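Local structure of small COPII coat GTPase SAR1 (6VS4) at residues His108-Ile113 with Ala139-Leu144. The protein is a small GTPase of the ADP-ribosylation factor family, associated with the COPII coat, and binds GDP. Sequence-based numbering, arbitrary orientation.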
ATOM      1  N   HIS A 108      -3.133 -14.328  36.782  1.00 64.26           N
ATOM      2  CA  HIS A 108      -2.136 -15.082  36.027  1.00 66.11           C
ATOM      3  C   HIS A 108      -0.860 -14.298  35.748  1.00 67.92           C
ATOM      4  O   HIS A 108       0.218 -14.896  35.668  1.00 71.30           O
ATOM      5  CB  HIS A 108      -2.717 -15.558  34.689  1.00 66.04           C
ATOM      6  CG  HIS A 108      -3.679 -16.697  34.815  1.00 80.95           C
ATOM      7  ND1 HIS A 108      -5.029 -16.514  35.018  1.00 84.72           N
ATOM      8  CD2 HIS A 108      -3.481 -18.035  34.785  1.00 86.68           C
ATOM      9  CE1 HIS A 108      -5.624 -17.690  35.100  1.00 88.03           C
ATOM     10  NE2 HIS A 108      -4.707 -18.630  34.962  1.00 91.55           N
ATOM     11  N   GLY A 109      -0.956 -12.986  35.573  1.00 59.18           N
ATOM     12  CA  GLY A 109       0.214 -12.187  35.268  1.00 56.69           C
ATOM     13  C   GLY A 109      -0.078 -10.724  35.483  1.00 58.23           C
ATOM     14  O   GLY A 109      -1.236 -10.297  35.514  1.00 62.94           O
ATOM     15  N   ILE A 110       0.991  -9.954  35.628  1.00 54.41           N
ATOM     16  CA  ILE A 110       0.891  -8.531  35.909  1.00 54.08           C
ATOM     17  C   ILE A 110       1.723  -7.759  34.896  1.00 55.31           C
ATOM     18  O   ILE A 110       2.855  -8.144  34.580  1.00 55.36           O
ATOM     19  CB  ILE A 110       1.333  -8.214  37.354  1.00 59.95           C
ATOM     20  CG1 ILE A 110       0.299  -8.772  38.335  1.00 54.19           C
ATOM     21  CG2 ILE A 110       1.536  -6.715  37.538  1.00 50.28           C
ATOM     22  CD1 ILE A 110       0.796  -8.930  39.736  1.00 56.91           C
ATOM     23  N   VAL A 111       1.145  -6.683  34.375  1.00 51.91           N
ATOM     24  CA  VAL A 111       1.864  -5.682  33.603  1.00 45.63           C
ATOM     25  C   VAL A 111       1.888  -4.409  34.442  1.00 47.59           C
ATOM     26  O   VAL A 111       0.850  -3.772  34.657  1.00 50.11           O
ATOM     27  CB  VAL A 111       1.215  -5.457  32.231  1.00 44.79           C
ATOM     28  CG1 VAL A 111       1.959  -4.401  31.438  1.00 38.68           C
ATOM     29  CG2 VAL A 111       1.184  -6.760  31.475  1.00 43.43           C
ATOM     30  N   PHE A 112       3.067  -4.050  34.937  1.00 46.54           N
ATOM     31  CA  PHE A 112       3.249  -2.867  35.763  1.00 46.30           C
ATOM     32  C   PHE A 112       3.929  -1.788  34.928  1.00 53.23           C
ATOM     33  O   PHE A 112       5.014  -2.018  34.380  1.00 50.89           O
ATOM     34  CB  PHE A 112       4.077  -3.190  37.007  1.00 52.19           C
ATOM     35  CG  PHE A 112       4.079  -2.091  38.030  1.00 49.02           C
ATOM     36  CD1 PHE A 112       4.995  -1.055  37.954  1.00 56.99           C
ATOM     37  CD2 PHE A 112       3.163  -2.089  39.068  1.00 54.46           C
ATOM     38  CE1 PHE A 112       4.998  -0.035  38.903  1.00 60.55           C
ATOM     39  CE2 PHE A 112       3.159  -1.071  40.018  1.00 54.47           C
ATOM     40  CZ  PHE A 112       4.077  -0.046  39.934  1.00 54.48           C
ATOM     41  N   ILE A 113       3.289  -0.623  34.825  1.00 50.43           N
ATOM     42  CA  ILE A 113       3.719   0.446  33.928  1.00 48.55           C
ATOM     43  C   ILE A 113       4.175   1.650  34.743  1.00 51.70           C
ATOM     44  O   ILE A 113       3.476   2.082  35.669  1.00 56.09           O
ATOM     45  CB  ILE A 113       2.592   0.835  32.960  1.00 46.69           C
ATOM     46  CG1 ILE A 113       2.115  -0.408  32.202  1.00 48.97           C
ATOM     47  CG2 ILE A 113       3.078   1.887  31.994  1.00 37.70           C
ATOM     48  CD1 ILE A 113       1.085  -0.122  31.117  1.00 40.42           C
ATOM     49  N   ALA A 139       2.725 -14.744  40.744  1.00 73.83           N
ATOM     50  CA  ALA A 139       2.555 -14.478  39.323  1.00 63.62           C
ATOM     51  C   ALA A 139       3.726 -13.678  38.750  1.00 68.26           C
ATOM     52  O   ALA A 139       4.290 -12.807  39.419  1.00 67.43           O
ATOM     53  CB  ALA A 139       1.254 -13.721  39.077  1.00 58.19           C
ATOM     54  N   PRO A 140       4.088 -13.933  37.495  1.00 65.60           N
ATOM     55  CA  PRO A 140       5.152 -13.146  36.861  1.00 56.08           C
ATOM     56  C   PRO A 140       4.758 -11.681  36.709  1.00 57.77           C
ATOM     57  O   PRO A 140       3.595 -11.338  36.487  1.00 57.60           O
ATOM     58  CB  PRO A 140       5.323 -13.820  35.496  1.00 51.96           C
ATOM     59  CG  PRO A 140       4.011 -14.518  35.248  1.00 51.35           C
ATOM     60  CD  PRO A 140       3.545 -14.966  36.598  1.00 51.77           C
ATOM     61  N   VAL A 141       5.749 -10.808  36.840  1.00 52.20           N
ATOM     62  CA  VAL A 141       5.551  -9.368  36.733  1.00 52.26           C
ATOM     63  C   VAL A 141       6.453  -8.856  35.621  1.00 51.77           C
ATOM     64  O   VAL A 141       7.681  -8.982  35.702  1.00 61.21           O
ATOM     65  CB  VAL A 141       5.862  -8.638  38.054  1.00 60.98           C
ATOM     66  CG1 VAL A 141       5.695  -7.133  37.874  1.00 56.44           C
ATOM     67  CG2 VAL A 141       4.980  -9.146  39.187  1.00 49.71           C
ATOM     68  N   VAL A 142       5.854  -8.281  34.591  1.00 44.92           N
ATOM     69  CA  VAL A 142       6.602  -7.574  33.563  1.00 43.44           C
ATOM     70  C   VAL A 142       6.443  -6.080  33.813  1.00 48.63           C
ATOM     71  O   VAL A 142       5.334  -5.597  34.073  1.00 51.04           O
ATOM     72  CB  VAL A 142       6.156  -7.989  32.144  1.00 47.45           C
ATOM     73  CG1 VAL A 142       4.737  -7.556  31.839  1.00 46.07           C
ATOM     74  CG2 VAL A 142       7.109  -7.423  31.123  1.00 56.71           C
ATOM     75  N   VAL A 143       7.562  -5.362  33.811  1.00 43.61           N
ATOM     76  CA  VAL A 143       7.584  -3.932  34.090  1.00 43.94           C
ATOM     77  C   VAL A 143       7.875  -3.183  32.796  1.00 44.28           C
ATOM     78  O   VAL A 143       8.881  -3.446  32.123  1.00 44.80           O
ATOM     79  CB  VAL A 143       8.614  -3.583  35.173  1.00 48.32           C
ATOM     80  CG1 VAL A 143       8.681  -2.081  35.354  1.00 46.22           C
ATOM     81  CG2 VAL A 143       8.230  -4.247  36.468  1.00 45.83           C
ATOM     82  N   LEU A 144       6.992  -2.255  32.449  1.00 37.95           N
ATOM     83  CA  LEU A 144       7.176  -1.386  31.297  1.00 38.15           C
ATOM     84  C   LEU A 144       7.611  -0.017  31.796  1.00 41.33           C
ATOM     85  O   LEU A 144       6.823   0.711  32.402  1.00 52.07           O
ATOM     86  CB  LEU A 144       5.896  -1.297  30.470  1.00 41.00           C
ATOM     87  CG  LEU A 144       5.353  -2.637  29.937  1.00 45.32           C
ATOM     88  CD1 LEU A 144       4.107  -2.448  29.070  1.00 33.47           C
ATOM     89  CD2 LEU A 144       6.430  -3.370  29.183  1.00 33.37           C
TER
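Strands 109-115 and 141-146, neighbours in the central sheet, run parallel here, and Ile-110 to Ile-113 pair in register with Val-141 to Leu-144. Four backbone hydrogen bonds join them. Ile-110 N gives to Pro-140 O at 3.1 Å, the most bent of the four (149° at the hydrogen). Val-142 N gives to Ile-110 O, and Phe-112 N to Val-142 O at 2.9 Å. Leu-144 N closes the ladder on Phe-112 O at 2.8 Å. Phe-112 O also receives a CA-H contact from Val-143 CA at 3.2 Å.

On one face, Val-111 CG2 meets Val-142 CG1 at 3.7 Å, the two side chains lying side by side. Val-142 CG1 sits between its own N and carbonyl carbon (chi1 67°) and also reaches Ile-110 O at 3.4 Å. Leu-144 CD1 touches Val-111 CG1 at 3.7 Å. Helix 204-223 covers Val-142 and Leu-144.

On the other face, Ile-110 lies beside Val-141. Phe-112 CG is anti to its N (chi1 -169°), and its ring makes an edge-to-face contact with Tyr-129 of helix 122-135. That helix links the two strands, forming a beta-alpha-beta crossover of the P-loop NTPase fold.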